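Local structure of naphthalene dioxygenase large subunit (Rhodococcus sp., 2B1X) at residues 53-56 / 61-64; 400-405 / 420-425. The protein forms the large subunit of a Rieske-type non-heme iron dioxygenase, carrying a two-iron, two-sulfur cluster in one domain and an iron ion in another. One frame throughout, in Å; residues are numbered along the deposited sequence.

Interaction 1: residues 53-56 / 61-64; sequences SEIP and YVVR
Two nitrogens converge on OE2 of E54: NH1 of R64 lies 2.8 Å from it across the contact, and the backbone N of H51, at the end of strand 47-51, also bonds it. The other carboxylate oxygen is taken as well, with OE1 of E54 2.7 Å from NH2 of R64 in a nearly straight bond (175° at the hydrogen). The result is an end-on, two-pronged salt bridge, each oxygen met on its syn side. The donors' partners lie close to the guanidinium plane, whereas the carboxylate is turned 28° against it. The glutamate reaches across on an extended chain; the arginine comes from the opposite direction, its chain folded at chi2 (-74°), which brings the guanidinium back along the strand to V62, two residues earlier. There CG2 of V62 sits over the centre of one R64 guanidinium face, 3.8 Å from its plane.

E54 lies in the connection that follows strand 47-51, R64 in the next strand, 60-66, of the Rieske domain, at the seam where that domain meets the catalytic one. V190 and P194 of strand 188-199 and F339 of strand 333-343 touch E54, and P194 and F339 also pack on R64, so a matched charge pair is placed among apolar groups. R64 NH1 has a second acceptor in the backbone O of L49, which should help fix the guanidinium's rotation.

Beside the salt bridge the contact becomes apolar. CG2 of I55 rests 3.7 Å from CA of Y61, meeting backbone because the tyrosine side chain leaves from the far side of the strand, where its ring makes an edge-to-face stack with F106. The same I55 methyl lies 4.2 Å from CG1 of V62, and the I55 side chain also packs on V73 of strand 69-75.

Interaction 2: residues 400-405 / 420-425; sequences GVLEPD and AEANQR
L402 carries the apolar part of this contact, dividing its two methyls between two alanines. Its CD2 lies 4.1 Å from CB of A420, just ahead of helix 422-436, and its CD1 lies 4.1 Å from CB of A422 in the first turn. With chi2 at -178° the side chain runs straight out to CD1, carrying that methyl to the helix while CD2 branches off to A420. Y415 of strand 413-415 touches both L402 and A422, and H242 of strand 240-244 packs on both alanines. The loop is thereby joined to a helix lying against the antiparallel sheet of the catalytic domain, consistent with its Bet v 1-like family.

A marginal approach brings CD1 of L402 to 4.5 Å from NH2 of R425, at the guanidinium edge. R425 also makes a cation-pi pair with W21 and a weak hydrogen bond from NH1 to O of V17.

Polar bonds serve the helix and its other neighbours. N of R425 binds O of E421 at 3.1 Å. E421, the N-cap residue, makes through OE2 a salt bridge to R91 and a hydrogen bond to H90 of the second subunit, whose counterparts here line the iron-sulfur cluster pocket.

Between the two segments the apolar contacts of L402 probably act through burial and shape complementarity, and set its orientation less strictly than a hydrogen bond would.

How the interactions relate
Followed from the N terminus, the chain first meets interaction 1, which closes the short loop leading into strand 60-66. Interaction 2 comes near the C-terminal end and closes a wider loop that takes in strand 413-415. The two are in series, neither nested nor crossed, and the residues of both iron sites fall in the sequence between them. The centres of interaction 1 and interaction 2 stand about 38 Å apart, on opposite sides of the chain's centre. The eight-stranded sheet relates them: interaction 1 brings the Rieske domain against its outermost strand 188-199, whereas interaction 2 joins loop and last helix beside its other outermost strand, 413-415.

Interaction 1: residues 53-56 / 61-64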
ATOM      1  N   SER A  53      -5.555 -27.275 -23.520  1.00 15.24           N
ATOM      2  CA  SER A  53      -5.751 -26.465 -24.737  1.00 15.12           C
ATOM      3  C   SER A  53      -5.075 -25.083 -24.702  1.00 15.74           C
ATOM      4  O   SER A  53      -5.058 -24.399 -25.731  1.00 15.74           O
ATOM      5  CB  SER A  53      -7.240 -26.286 -25.074  1.00 15.01           C
ATOM      6  OG  SER A  53      -7.841 -25.436 -24.114  1.00 14.78           O
ATOM      7  N   GLU A  54      -4.559 -24.673 -23.538  1.00 15.43           N
ATOM      8  CA  GLU A  54      -3.753 -23.441 -23.413  1.00 15.94           C
ATOM      9  C   GLU A  54      -2.305 -23.624 -23.893  1.00 15.84           C
ATOM     10  O   GLU A  54      -1.615 -22.658 -24.252  1.00 15.66           O
ATOM     11  CB  GLU A  54      -3.726 -22.941 -21.963  1.00 16.58           C
ATOM     12  CG  GLU A  54      -5.079 -22.653 -21.298  1.00 16.86           C
ATOM     13  CD  GLU A  54      -4.888 -21.966 -19.961  1.00 17.89           C
ATOM     14  OE1 GLU A  54      -4.696 -20.724 -19.955  1.00 15.10           O
ATOM     15  OE2 GLU A  54      -4.913 -22.662 -18.907  1.00 19.00           O
ATOM     16  N   ILE A  55      -1.832 -24.868 -23.864  1.00 15.92           N
ATOM     17  CA  ILE A  55      -0.469 -25.196 -24.255  1.00 15.47           C
ATOM     18  C   ILE A  55      -0.496 -26.317 -25.293  1.00 16.03           C
ATOM     19  O   ILE A  55       0.013 -27.420 -25.062  1.00 15.90           O
ATOM     20  CB  ILE A  55       0.368 -25.548 -23.009  1.00 15.86           C
ATOM     21  CG1 ILE A  55      -0.343 -26.604 -22.146  1.00 15.76           C
ATOM     22  CG2 ILE A  55       0.565 -24.260 -22.179  1.00 14.99           C
ATOM     23  CD1 ILE A  55       0.505 -27.256 -21.064  1.00 16.61           C
ATOM     24  N   PRO A  56      -1.115 -26.051 -26.437  1.00 16.45           N
ATOM     25  CA  PRO A  56      -1.360 -27.115 -27.430  1.00 16.73           C
ATOM     26  C   PRO A  56      -0.128 -27.540 -28.222  1.00 17.60           C
ATOM     27  O   PRO A  56      -0.078 -28.692 -28.647  1.00 18.18           O
ATOM     28  CB  PRO A  56      -2.403 -26.500 -28.371  1.00 16.61           C
ATOM     29  CG  PRO A  56      -2.218 -25.030 -28.281  1.00 16.55           C
ATOM     30  CD  PRO A  56      -1.641 -24.739 -26.873  1.00 16.17           C
ATOM     31  N   TYR A  61       3.897 -22.633 -23.058  1.00 10.65           N
ATOM     32  CA  TYR A  61       3.869 -22.630 -21.605  1.00 11.26           C
ATOM     33  C   TYR A  61       2.992 -21.513 -21.067  1.00 11.11           C
ATOM     34  O   TYR A  61       2.808 -20.490 -21.735  1.00 11.22           O
ATOM     35  CB  TYR A  61       5.300 -22.470 -21.054  1.00 10.51           C
ATOM     36  CG  TYR A  61       5.890 -21.109 -21.309  1.00 12.58           C
ATOM     37  CD1 TYR A  61       5.666 -20.049 -20.409  1.00 14.70           C
ATOM     38  CD2 TYR A  61       6.694 -20.881 -22.430  1.00 13.05           C
ATOM     39  CE1 TYR A  61       6.209 -18.776 -20.645  1.00 15.87           C
ATOM     40  CE2 TYR A  61       7.274 -19.641 -22.665  1.00 15.07           C
ATOM     41  CZ  TYR A  61       7.020 -18.585 -21.777  1.00 17.56           C
ATOM     42  OH  TYR A  61       7.581 -17.344 -21.990  1.00 16.66           O
ATOM     43  N   VAL A  62       2.500 -21.704 -19.837  1.00 10.85           N
ATOM     44  CA  VAL A  62       1.843 -20.654 -19.071  1.00 10.83           C
ATOM     45  C   VAL A  62       2.490 -20.713 -17.677  1.00 10.76           C
ATOM     46  O   VAL A  62       3.016 -21.753 -17.290  1.00 10.97           O
ATOM     47  CB  VAL A  62       0.296 -20.836 -18.972  1.00 10.48           C
ATOM     48  CG1 VAL A  62      -0.385 -20.640 -20.349  1.00 11.33           C
ATOM     49  CG2 VAL A  62      -0.104 -22.206 -18.391  1.00 11.53           C
ATOM     50  N   VAL A  63       2.493 -19.595 -16.974  1.00 10.26           N
ATOM     51  CA  VAL A  63       2.985 -19.546 -15.597  1.00 10.25           C
ATOM     52  C   VAL A  63       1.807 -19.486 -14.598  1.00 10.90           C
ATOM     53  O   VAL A  63       1.021 -18.545 -14.610  1.00 11.55           O
ATOM     54  CB  VAL A  63       3.952 -18.389 -15.392  1.00 10.81           C
ATOM     55  CG1 VAL A  63       4.427 -18.352 -13.918  1.00  8.81           C
ATOM     56  CG2 VAL A  63       5.189 -18.521 -16.352  1.00 12.22           C
ATOM     57  N   ARG A  64       1.732 -20.467 -13.708  1.00 11.05           N
ATOM     58  CA  ARG A  64       0.591 -20.647 -12.815  1.00 11.40           C
ATOM     59  C   ARG A  64       1.040 -20.933 -11.392  1.00 11.87           C
ATOM     60  O   ARG A  64       2.258 -21.034 -11.152  1.00 13.22           O
ATOM     61  CB  ARG A  64      -0.354 -21.709 -13.380  1.00 10.43           C
ATOM     62  CG  ARG A  64      -0.876 -21.332 -14.760  1.00 11.90           C
ATOM     63  CD  ARG A  64      -1.955 -20.206 -14.735  1.00 13.24           C
ATOM     64  NE  ARG A  64      -2.201 -19.632 -16.050  1.00 11.40           N
ATOM     65  CZ  ARG A  64      -2.975 -20.181 -16.997  1.00 13.45           C
ATOM     66  NH1 ARG A  64      -3.605 -21.349 -16.797  1.00  8.57           N
ATOM     67  NH2 ARG A  64      -3.118 -19.567 -18.158  1.00 11.65           N
TER

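Interaction 2: residues 400-405 / 420-425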
ATOM      1  N   GLY A 400     -33.351 -30.815   9.784  1.00 20.56           N
ATOM      2  CA  GLY A 400     -34.594 -31.418  10.222  1.00 22.06           C
ATOM      3  C   GLY A 400     -35.532 -31.727   9.088  1.00 23.80           C
ATOM      4  O   GLY A 400     -36.637 -32.195   9.341  1.00 24.51           O
ATOM      5  N   VAL A 401     -35.097 -31.491   7.849  1.00 24.28           N
ATOM      6  CA  VAL A 401     -35.939 -31.685   6.668  1.00 25.37           C
ATOM      7  C   VAL A 401     -35.281 -32.530   5.561  1.00 25.53           C
ATOM      8  O   VAL A 401     -35.963 -33.350   4.962  1.00 26.65           O
ATOM      9  CB  VAL A 401     -36.399 -30.318   6.055  1.00 25.69           C
ATOM     10  CG1 VAL A 401     -37.474 -30.506   5.007  1.00 26.52           C
ATOM     11  CG2 VAL A 401     -36.882 -29.363   7.129  1.00 26.49           C
ATOM     12  N   LEU A 402     -33.992 -32.322   5.277  1.00 25.40           N
ATOM     13  CA  LEU A 402     -33.300 -32.992   4.153  1.00 25.62           C
ATOM     14  C   LEU A 402     -33.302 -34.509   4.275  1.00 25.57           C
ATOM     15  O   LEU A 402     -32.907 -35.062   5.326  1.00 25.27           O
ATOM     16  CB  LEU A 402     -31.836 -32.533   4.043  1.00 25.55           C
ATOM     17  CG  LEU A 402     -31.447 -31.162   3.466  1.00 26.08           C
ATOM     18  CD1 LEU A 402     -29.921 -31.048   3.450  1.00 25.57           C
ATOM     19  CD2 LEU A 402     -32.016 -30.957   2.074  1.00 25.18           C
ATOM     20  N   GLU A 403     -33.744 -35.175   3.211  1.00 25.12           N
ATOM     21  CA  GLU A 403     -33.584 -36.633   3.074  1.00 25.41           C
ATOM     22  C   GLU A 403     -32.923 -36.921   1.731  1.00 24.33           C
ATOM     23  O   GLU A 403     -33.330 -36.341   0.732  1.00 23.42           O
ATOM     24  CB  GLU A 403     -34.941 -37.338   3.123  1.00 25.95           C
ATOM     25  CG  GLU A 403     -35.773 -37.058   4.356  1.00 29.88           C
ATOM     26  CD  GLU A 403     -36.818 -38.118   4.583  1.00 36.88           C
ATOM     27  OE1 GLU A 403     -37.894 -38.048   3.937  1.00 38.56           O
ATOM     28  OE2 GLU A 403     -36.554 -39.037   5.393  1.00 40.35           O
ATOM     29  N   PRO A 404     -31.917 -37.796   1.695  1.00 24.28           N
ATOM     30  CA  PRO A 404     -31.285 -38.186   0.431  1.00 24.44           C
ATOM     31  C   PRO A 404     -32.319 -38.656  -0.581  1.00 24.86           C
ATOM     32  O   PRO A 404     -33.335 -39.260  -0.210  1.00 24.72           O
ATOM     33  CB  PRO A 404     -30.376 -39.343   0.840  1.00 24.84           C
ATOM     34  CG  PRO A 404     -30.024 -39.043   2.264  1.00 25.19           C
ATOM     35  CD  PRO A 404     -31.314 -38.498   2.844  1.00 24.48           C
ATOM     36  N   ASP A 405     -32.070 -38.343  -1.842  1.00 24.47           N
ATOM     37  CA  ASP A 405     -32.937 -38.749  -2.934  1.00 24.56           C
ATOM     38  C   ASP A 405     -32.657 -40.225  -3.249  1.00 24.93           C
ATOM     39  O   ASP A 405     -31.538 -40.567  -3.658  1.00 24.62           O
ATOM     40  CB  ASP A 405     -32.625 -37.853  -4.136  1.00 24.45           C
ATOM     41  CG  ASP A 405     -33.554 -38.063  -5.305  1.00 25.26           C
ATOM     42  OD1 ASP A 405     -34.451 -38.955  -5.274  1.00 24.94           O
ATOM     43  OD2 ASP A 405     -33.446 -37.355  -6.323  1.00 24.89           O
ATOM     44  N   ALA A 420     -30.182 -25.958  -0.533  1.00 13.47           N
ATOM     45  CA  ALA A 420     -29.648 -26.698   0.605  1.00 13.66           C
ATOM     46  C   ALA A 420     -28.262 -26.147   0.878  1.00 13.12           C
ATOM     47  O   ALA A 420     -27.734 -25.385   0.065  1.00 13.13           O
ATOM     48  CB  ALA A 420     -29.592 -28.195   0.328  1.00 12.43           C
ATOM     49  N   GLU A 421     -27.705 -26.499   2.034  1.00 12.75           N
ATOM     50  CA  GLU A 421     -26.352 -26.088   2.403  1.00 11.80           C
ATOM     51  C   GLU A 421     -25.497 -27.297   2.796  1.00 12.41           C
ATOM     52  O   GLU A 421     -24.431 -27.159   3.457  1.00 12.60           O
ATOM     53  CB  GLU A 421     -26.374 -24.995   3.485  1.00 12.45           C
ATOM     54  CG  GLU A 421     -26.799 -23.639   2.929  1.00 11.51           C
ATOM     55  CD  GLU A 421     -27.185 -22.597   3.974  1.00 12.45           C
ATOM     56  OE1 GLU A 421     -27.661 -22.977   5.067  1.00 14.25           O
ATOM     57  OE2 GLU A 421     -27.029 -21.376   3.673  1.00 12.96           O
ATOM     58  N   ALA A 422     -25.943 -28.481   2.368  1.00 11.28           N
ATOM     59  CA  ALA A 422     -25.187 -29.728   2.583  1.00 11.84           C
ATOM     60  C   ALA A 422     -23.822 -29.721   1.869  1.00 11.47           C
ATOM     61  O   ALA A 422     -22.799 -30.171   2.434  1.00 12.53           O
ATOM     62  CB  ALA A 422     -26.013 -30.957   2.179  1.00 10.43           C
ATOM     63  N   ASN A 423     -23.787 -29.188   0.652  1.00 11.59           N
ATOM     64  CA  ASN A 423     -22.518 -29.046  -0.080  1.00 11.41           C
ATOM     65  C   ASN A 423     -21.507 -28.135   0.605  1.00 11.26           C
ATOM     66  O   ASN A 423     -20.333 -28.511   0.730  1.00 11.85           O
ATOM     67  CB  ASN A 423     -22.748 -28.587  -1.514  1.00 10.87           C
ATOM     68  CG  ASN A 423     -23.436 -29.631  -2.342  1.00 11.66           C
ATOM     69  OD1 ASN A 423     -23.734 -30.754  -1.847  1.00 11.99           O
ATOM     70  ND2 ASN A 423     -23.709 -29.292  -3.635  1.00  9.33           N
ATOM     71  N   GLN A 424     -21.947 -26.965   1.055  1.00 10.05           N
ATOM     72  CA  GLN A 424     -21.056 -26.035   1.787  1.00 11.01           C
ATOM     73  C   GLN A 424     -20.521 -26.668   3.081  1.00 11.17           C
ATOM     74  O   GLN A 424     -19.356 -26.484   3.444  1.00 10.64           O
ATOM     75  CB  GLN A 424     -21.769 -24.715   2.111  1.00 10.82           C
ATOM     76  CG  GLN A 424     -22.256 -23.896   0.878  1.00 11.45           C
ATOM     77  CD  GLN A 424     -23.664 -24.252   0.350  1.00 12.93           C
ATOM     78  OE1 GLN A 424     -24.027 -25.422   0.244  1.00 12.18           O
ATOM     79  NE2 GLN A 424     -24.437 -23.226  -0.000  1.00 12.24           N
ATOM     80  N   ARG A 425     -21.382 -27.449   3.747  1.00 11.06           N
ATOM     81  CA  ARG A 425     -21.004 -28.122   4.982  1.00 11.41           C
ATOM     82  C   ARG A 425     -19.935 -29.188   4.760  1.00 10.63           C
ATOM     83  O   ARG A 425     -19.016 -29.315   5.558  1.00 10.66           O
ATOM     84  CB  ARG A 425     -22.237 -28.772   5.609  1.00 10.92           C
ATOM     85  CG  ARG A 425     -23.105 -27.749   6.413  1.00 15.25           C
ATOM     86  CD  ARG A 425     -23.943 -28.433   7.481  1.00 18.13           C
ATOM     87  NE  ARG A 425     -24.970 -29.090   6.768  1.00 20.06           N
ATOM     88  CZ  ARG A 425     -25.288 -30.369   6.799  1.00 21.52           C
ATOM     89  NH1 ARG A 425     -24.704 -31.263   7.600  1.00 22.11           N
ATOM     90  NH2 ARG A 425     -26.261 -30.738   6.001  1.00 20.49           N
TER